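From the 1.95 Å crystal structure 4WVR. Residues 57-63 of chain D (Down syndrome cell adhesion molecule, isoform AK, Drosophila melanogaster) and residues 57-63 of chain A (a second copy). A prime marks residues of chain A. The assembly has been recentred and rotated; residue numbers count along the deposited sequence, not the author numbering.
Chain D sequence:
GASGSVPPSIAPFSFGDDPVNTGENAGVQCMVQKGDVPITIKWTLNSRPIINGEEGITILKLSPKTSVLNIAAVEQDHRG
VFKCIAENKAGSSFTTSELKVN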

# COMPACT_ATOMS: atom_id res chain seq x y z
N ILE D 57 -7.15 10.45 -7.96
CA ILE D 57 -6.13 9.55 -7.43
C ILE D 57 -5.52 10.13 -6.16
O ILE D 57 -5.09 11.29 -6.14
CB ILE D 57 -5.01 9.30 -8.46
CG1 ILE D 57 -5.60 8.70 -9.74
CG2 ILE D 57 -3.95 8.37 -7.88
CD1 ILE D 57 -4.64 8.72 -10.92
N THR D 58 -5.49 9.33 -5.10
CA THR D 58 -4.82 9.72 -3.86
C THR D 58 -3.35 9.30 -3.91
O THR D 58 -3.03 8.16 -4.22
CB THR D 58 -5.48 9.09 -2.63
OG1 THR D 58 -6.84 9.53 -2.54
CG2 THR D 58 -4.74 9.47 -1.35
N ILE D 59 -2.47 10.24 -3.59
CA ILE D 59 -1.04 9.97 -3.50
C ILE D 59 -0.51 10.61 -2.23
O ILE D 59 -0.64 11.82 -2.05
CB ILE D 59 -0.28 10.52 -4.72
CG1 ILE D 59 -0.72 9.79 -5.99
CG2 ILE D 59 1.23 10.37 -4.53
CD1 ILE D 59 -0.14 10.36 -7.26
N LEU D 60 0.08 9.81 -1.34
CA LEU D 60 0.51 10.31 -0.05
C LEU D 60 1.92 9.84 0.33
O LEU D 60 2.22 8.65 0.27
CB LEU D 60 -0.47 9.88 1.04
CG LEU D 60 -0.13 10.34 2.46
CD1 LEU D 60 -1.34 10.97 3.13
CD2 LEU D 60 0.40 9.18 3.30
N LYS D 61 2.77 10.79 0.71
CA LYS D 61 4.11 10.46 1.19
C LYS D 61 4.04 10.00 2.64
O LYS D 61 3.90 10.81 3.56
CB LYS D 61 5.06 11.64 1.05
CG LYS D 61 6.40 11.39 1.74
CD LYS D 61 7.55 12.09 1.05
CE LYS D 61 8.75 12.19 1.98
NZ LYS D 61 9.85 13.02 1.40
N LEU D 62 4.12 8.69 2.83
CA LEU D 62 3.98 8.08 4.14
C LEU D 62 5.28 8.21 4.94
O LEU D 62 5.27 8.38 6.17
CB LEU D 62 3.56 6.62 3.97
CG LEU D 62 3.00 5.78 5.12
CD1 LEU D 62 4.13 5.19 5.95
CD2 LEU D 62 2.04 6.59 5.99
N SER D 63 6.40 8.13 4.23
CA SER D 63 7.72 8.24 4.84
C SER D 63 8.68 8.72 3.75
O SER D 63 8.29 8.80 2.59
CB SER D 63 8.17 6.89 5.42
OG SER D 63 8.70 6.06 4.39
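Chain A, residues 57-63: ITILKLS

Both stretches are extended. In chain D the phi/psi pairs from Thr58 to Lys61 run from -88/130 through -134/121 and -134/129 to -80/103, all in the beta region, and the copy in chain A repeats them closely, with -84/133 at Thr58′ and -140/127 at Leu60′. At Leu62 the psi angle drops to -35°, and at Leu62′ to -30°, so both chains carry the same local departure from extended geometry at the same position.

The two strands run in nearly opposite senses: the angle between their N-to-C directions is 155°, which is also the signed crossing angle, and their axes approach to 9.4 Å. That separation is about twice the spacing of hydrogen-bonded neighbours in a beta sheet, and no hydrogen bond spans the two stretches. Chain A therefore does not extend a sheet of chain D through this segment; it lies over it in a nearly antiparallel sense, with side chains filling the gap.

The register follows from the nearest CA atoms. Leu60 CA lies 8.4 Å from Leu62′ CA, and Leu62 CA lies 8.5 Å from Leu60′ CA. The near equality of these two reciprocal distances, together with the antiparallel sense, indicates an approximately twofold arrangement in which each strand presents the same residues to the other.

The alternation of an extended chain selects those residues. The CA-to-CB bonds of Thr58, Leu60 and Leu62 point toward the opposing stretch, as do those of Thr58′, Leu60′ and Leu62′, whereas Ile59 and Ile59′ point away and contribute no buried area. The side chains of Lys61 and Lys61′ are out of reach of the other strand.

The two copies of the same leucine meet, Leu60 CD2 lying 3.8 Å from Leu60′ CD2. Leu60 also reaches the next inward-facing residue of the partner, with Leu60 CD1 3.9 Å from Leu62′ CD1, and the reciprocal pair, Leu62 CD2 and Leu60′ CD2, is separated by 3.8 Å. These methyl-to-methyl distances are those of van der Waals packing between apolar side chains. Each Leu62 also meets the threonine methyl of the other copy: Leu62 CD1 is 3.6 Å from Thr58′ CG2, while Thr58 CG2 is 4.3 Å from Leu62′ CD1. The second contact is the looser, a measurable departure from exact symmetry.

The leucine rotamers differ as well. Chi1 is t in all four, but chi2 of Leu62 is m (-84°) and that of Leu62′ is p (62°); Leu60 has chi2 between wells at 131°, against p (68°) for Leu60′. Two similar backbones thus pack through differently turned leucine ends. Leu62 and Leu62′ nonetheless lose comparable areas, 58 and 56 Å², the largest on their respective strands, and Leu60 and Leu60′ lose 39 Å² each. The total buried between the stretches, both sides summed, is 253 Å², a small contact whose closest atom pairs are all between side chains.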

# COMPACT_ATOMS: atom_id res chain seq x y z
N ILE A 57 6.09 0.02 13.63
CA ILE A 57 5.12 -0.21 12.57
C ILE A 57 4.22 1.01 12.34
O ILE A 57 3.53 1.45 13.27
CB ILE A 57 4.22 -1.42 12.88
CG1 ILE A 57 5.07 -2.69 13.02
CG2 ILE A 57 3.16 -1.60 11.79
CD1 ILE A 57 4.27 -3.90 13.47
N THR A 58 4.24 1.55 11.13
CA THR A 58 3.38 2.68 10.79
C THR A 58 1.99 2.22 10.38
O THR A 58 1.83 1.30 9.58
CB THR A 58 3.99 3.53 9.64
OG1 THR A 58 5.29 4.01 10.02
CG2 THR A 58 3.09 4.71 9.33
N ILE A 59 0.97 2.87 10.94
CA ILE A 59 -0.42 2.60 10.58
C ILE A 59 -1.14 3.92 10.33
O ILE A 59 -1.12 4.81 11.18
CB ILE A 59 -1.14 1.82 11.69
CG1 ILE A 59 -0.52 0.42 11.85
CG2 ILE A 59 -2.63 1.72 11.40
CD1 ILE A 59 -1.13 -0.40 12.97
N LEU A 60 -1.77 4.05 9.17
CA LEU A 60 -2.47 5.28 8.83
C LEU A 60 -3.79 5.04 8.12
O LEU A 60 -3.84 4.33 7.10
CB LEU A 60 -1.59 6.19 7.97
CG LEU A 60 -2.27 7.47 7.49
CD1 LEU A 60 -2.53 8.40 8.66
CD2 LEU A 60 -1.44 8.17 6.42
N LYS A 61 -4.87 5.62 8.64
CA LYS A 61 -6.14 5.61 7.94
C LYS A 61 -6.10 6.62 6.79
O LYS A 61 -6.21 7.83 7.01
CB LYS A 61 -7.30 5.93 8.88
CG LYS A 61 -8.66 5.60 8.28
CD LYS A 61 -9.37 4.52 9.07
CE LYS A 61 -10.81 4.34 8.61
NZ LYS A 61 -11.70 5.46 9.02
N LEU A 62 -5.95 6.11 5.58
CA LEU A 62 -5.73 6.94 4.40
C LEU A 62 -7.03 7.57 3.89
O LEU A 62 -7.02 8.65 3.31
CB LEU A 62 -5.08 6.10 3.30
CG LEU A 62 -4.60 6.84 2.05
CD1 LEU A 62 -3.52 7.83 2.43
CD2 LEU A 62 -4.09 5.86 1.01
N SER A 63 -8.14 6.87 4.10
CA SER A 63 -9.43 7.32 3.62
C SER A 63 -10.50 6.62 4.45
O SER A 63 -10.17 5.81 5.31
CB SER A 63 -9.59 6.99 2.13
OG SER A 63 -9.92 5.63 1.94